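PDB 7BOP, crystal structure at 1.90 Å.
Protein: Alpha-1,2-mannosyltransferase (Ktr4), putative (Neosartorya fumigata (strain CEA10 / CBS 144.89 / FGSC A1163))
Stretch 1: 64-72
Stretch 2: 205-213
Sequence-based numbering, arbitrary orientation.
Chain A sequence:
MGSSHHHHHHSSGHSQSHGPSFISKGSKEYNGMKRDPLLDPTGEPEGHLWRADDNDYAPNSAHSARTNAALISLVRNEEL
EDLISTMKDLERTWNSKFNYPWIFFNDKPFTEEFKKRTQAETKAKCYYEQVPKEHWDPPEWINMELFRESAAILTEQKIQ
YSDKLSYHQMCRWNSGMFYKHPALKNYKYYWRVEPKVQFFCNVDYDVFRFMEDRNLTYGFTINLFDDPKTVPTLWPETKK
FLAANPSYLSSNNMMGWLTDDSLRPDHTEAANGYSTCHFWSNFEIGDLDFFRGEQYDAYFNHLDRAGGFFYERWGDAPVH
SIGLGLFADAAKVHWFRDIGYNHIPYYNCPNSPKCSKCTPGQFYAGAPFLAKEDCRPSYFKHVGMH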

# COMPACT_ATOMS: atom_id res chain seq x y z
N SER A 64 8.08 0.18 27.21
CA SER A 64 7.30 -0.80 26.47
C SER A 64 8.16 -1.55 25.48
O SER A 64 9.28 -1.15 25.16
CB SER A 64 6.14 -0.14 25.71
OG SER A 64 6.56 0.45 24.49
N ALA A 65 7.59 -2.63 24.96
CA ALA A 65 8.23 -3.44 23.94
C ALA A 65 8.05 -2.89 22.51
O ALA A 65 8.46 -3.53 21.55
CB ALA A 65 7.70 -4.87 24.03
N ARG A 66 7.46 -1.70 22.37
CA ARG A 66 7.22 -1.12 21.05
C ARG A 66 8.50 -0.62 20.41
O ARG A 66 9.31 0.04 21.06
CB ARG A 66 6.21 0.02 21.13
CG ARG A 66 4.80 -0.44 21.44
CD ARG A 66 3.83 0.73 21.40
NE ARG A 66 3.92 1.55 22.61
CZ ARG A 66 3.36 1.26 23.79
NH1 ARG A 66 2.66 0.14 23.97
NH2 ARG A 66 3.51 2.10 24.81
N THR A 67 8.67 -0.92 19.13
CA THR A 67 9.75 -0.32 18.35
C THR A 67 9.28 1.03 17.83
O THR A 67 8.17 1.46 18.15
CB THR A 67 10.27 -1.28 17.26
OG1 THR A 67 11.50 -0.76 16.73
CG2 THR A 67 9.24 -1.47 16.12
N ASN A 68 10.11 1.72 17.05
CA ASN A 68 9.78 3.06 16.55
C ASN A 68 8.93 2.99 15.27
O ASN A 68 9.42 3.15 14.14
CB ASN A 68 11.00 3.96 16.39
CG ASN A 68 12.07 3.38 15.50
OD1 ASN A 68 12.22 2.16 15.40
ND2 ASN A 68 12.84 4.25 14.85
N ALA A 69 7.64 2.76 15.48
CA ALA A 69 6.68 2.55 14.41
C ALA A 69 5.35 3.21 14.75
O ALA A 69 5.07 3.46 15.93
CB ALA A 69 6.50 1.06 14.15
N ALA A 70 4.56 3.51 13.73
CA ALA A 70 3.27 4.13 13.91
C ALA A 70 2.26 3.62 12.89
O ALA A 70 2.62 3.23 11.78
CB ALA A 70 3.39 5.64 13.79
N LEU A 71 1.00 3.62 13.30
CA LEU A 71 -0.13 3.50 12.39
C LEU A 71 -0.31 4.89 11.81
O LEU A 71 -0.34 5.87 12.58
CB LEU A 71 -1.39 3.08 13.16
CG LEU A 71 -1.26 1.74 13.88
CD1 LEU A 71 -2.36 1.55 14.91
CD2 LEU A 71 -1.23 0.58 12.89
N ILE A 72 -0.40 5.00 10.48
CA ILE A 72 -0.55 6.31 9.82
C ILE A 72 -1.72 6.32 8.87
O ILE A 72 -2.10 5.27 8.31
CB ILE A 72 0.74 6.80 9.11
CG1 ILE A 72 1.07 5.97 7.86
CG2 ILE A 72 1.92 6.81 10.08
CD1 ILE A 72 2.24 6.53 7.07
N TYR A 205 0.78 -11.23 17.25
CA TYR A 205 2.18 -10.87 17.34
C TYR A 205 2.38 -9.44 16.86
O TYR A 205 1.55 -8.88 16.12
CB TYR A 205 3.06 -11.85 16.54
CG TYR A 205 2.77 -11.88 15.05
CD1 TYR A 205 1.73 -12.67 14.53
CD2 TYR A 205 3.52 -11.11 14.16
CE1 TYR A 205 1.45 -12.69 13.16
CE2 TYR A 205 3.24 -11.12 12.79
CZ TYR A 205 2.20 -11.91 12.29
OH TYR A 205 1.94 -11.91 10.93
N ASP A 206 3.48 -8.84 17.29
CA ASP A 206 3.83 -7.48 16.94
C ASP A 206 4.36 -7.47 15.49
O ASP A 206 5.50 -7.86 15.24
CB ASP A 206 4.87 -6.94 17.92
CG ASP A 206 5.23 -5.50 17.68
OD1 ASP A 206 5.03 -5.00 16.54
OD2 ASP A 206 5.75 -4.85 18.63
N VAL A 207 3.53 -7.00 14.56
CA VAL A 207 3.89 -7.05 13.13
C VAL A 207 5.08 -6.16 12.82
O VAL A 207 5.86 -6.47 11.92
CB VAL A 207 2.71 -6.70 12.19
CG1 VAL A 207 1.53 -7.63 12.43
CG2 VAL A 207 2.29 -5.24 12.31
N PHE A 208 5.23 -5.07 13.56
CA PHE A 208 6.35 -4.16 13.33
C PHE A 208 7.67 -4.80 13.70
O PHE A 208 8.64 -4.72 12.94
CB PHE A 208 6.16 -2.85 14.10
CG PHE A 208 5.08 -1.97 13.55
CD1 PHE A 208 5.09 -1.55 12.22
CD2 PHE A 208 4.07 -1.49 14.38
CE1 PHE A 208 4.11 -0.70 11.72
CE2 PHE A 208 3.08 -0.64 13.89
CZ PHE A 208 3.11 -0.24 12.56
N ARG A 209 7.73 -5.47 14.85
CA ARG A 209 8.95 -6.16 15.27
C ARG A 209 9.16 -7.45 14.49
O ARG A 209 10.30 -7.88 14.33
CB ARG A 209 8.95 -6.38 16.77
CG ARG A 209 8.96 -5.06 17.52
CD ARG A 209 9.23 -5.24 19.00
NE ARG A 209 10.61 -5.66 19.26
CZ ARG A 209 11.12 -5.88 20.48
NH1 ARG A 209 10.38 -5.73 21.58
NH2 ARG A 209 12.39 -6.27 20.60
N PHE A 210 8.09 -8.05 13.99
CA PHE A 210 8.22 -9.12 13.00
C PHE A 210 9.04 -8.62 11.80
O PHE A 210 10.01 -9.26 11.41
CB PHE A 210 6.84 -9.66 12.57
CG PHE A 210 6.87 -10.46 11.30
CD1 PHE A 210 7.27 -11.79 11.32
CD2 PHE A 210 6.53 -9.88 10.09
CE1 PHE A 210 7.32 -12.54 10.14
CE2 PHE A 210 6.56 -10.63 8.91
CZ PHE A 210 6.96 -11.95 8.94
N MET A 211 8.68 -7.45 11.28
CA MET A 211 9.39 -6.81 10.16
C MET A 211 10.84 -6.50 10.55
O MET A 211 11.78 -6.84 9.81
CB MET A 211 8.75 -5.49 9.73
CG MET A 211 7.30 -5.58 9.25
SD MET A 211 7.14 -6.19 7.58
CE MET A 211 7.83 -4.85 6.61
N GLU A 212 11.01 -5.85 11.69
CA GLU A 212 12.33 -5.41 12.13
C GLU A 212 13.31 -6.56 12.38
O GLU A 212 14.45 -6.49 11.92
CB GLU A 212 12.22 -4.54 13.38
CG GLU A 212 13.55 -3.94 13.80
CD GLU A 212 13.40 -2.81 14.79
OE1 GLU A 212 14.15 -1.83 14.66
OE2 GLU A 212 12.55 -2.90 15.68
N ASP A 213 12.86 -7.60 13.06
CA ASP A 213 13.73 -8.74 13.38
C ASP A 213 14.18 -9.50 12.15
O ASP A 213 15.22 -10.13 12.18
CB ASP A 213 13.03 -9.74 14.31
CG ASP A 213 12.78 -9.17 15.70
OD1 ASP A 213 13.34 -8.11 16.01
OD2 ASP A 213 12.00 -9.79 16.45
O HOH W 1 14.16 0.58 14.76

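Residues 64-72 run from a loop into a strand that begins at Ala69, and they pack against the helix 207-213. The strand and helix directions differ by 128°, and their axes come no closer than 10.0 Å. The contact is modest, burying 380 Å² over both sides.

Two direct hydrogen bonds join the stretches. Thr67 OG1 donates to Glu212 OE2 at 2.6 Å, a short bond from a hydroxyl to a carboxylate. Arg209 NH1 donates to the backbone carbonyl Ala65 O at 2.9 Å. The N-H...O angle of 132° shows that this bond is well bent. The CA-to-CB bond of Arg209 points sideways, but the end of the side chain comes nearer, with a turn at chi3 (69°, p), and NH1 reaches the loop.

One water adds a bridge. It donates to Asn68 OD1 at 2.6 Å and to Glu212 OE1 at 2.4 Å. The two carboxylate oxygens of Glu212 thus have separate partners, Thr67 directly and Asn68 through water.

The apolar contacts centre on Phe208, which has the largest area covered by the other stretch. Ala69 CB lies over one face of the Phe208 ring, 3.4 Å from the ring centroid and 13° off the normal. This is a CH-pi contact over the ring face. Leu71 CD2 reaches Phe208 CZ at 4.4 Å, a looser apolar contact. Thr67 also contributes its methyl: Thr67 CG2 is 3.9 Å from Phe208 CB and 3.9 Å from Arg209 CG. Its hydroxyl and methyl therefore both serve the contact.

Within the second stretch, Asp206 caps the helix. Asp206 OD1 accepts from Arg209 N at 3.2 Å and, weakly, from Phe208 N at 3.0 Å. The cap satisfies backbone amides in the first turn, which carries Phe208 and Arg209 to the other stretch. Glu212 follows one turn later, with Glu212 N bonded to Phe208 O at 2.9 Å.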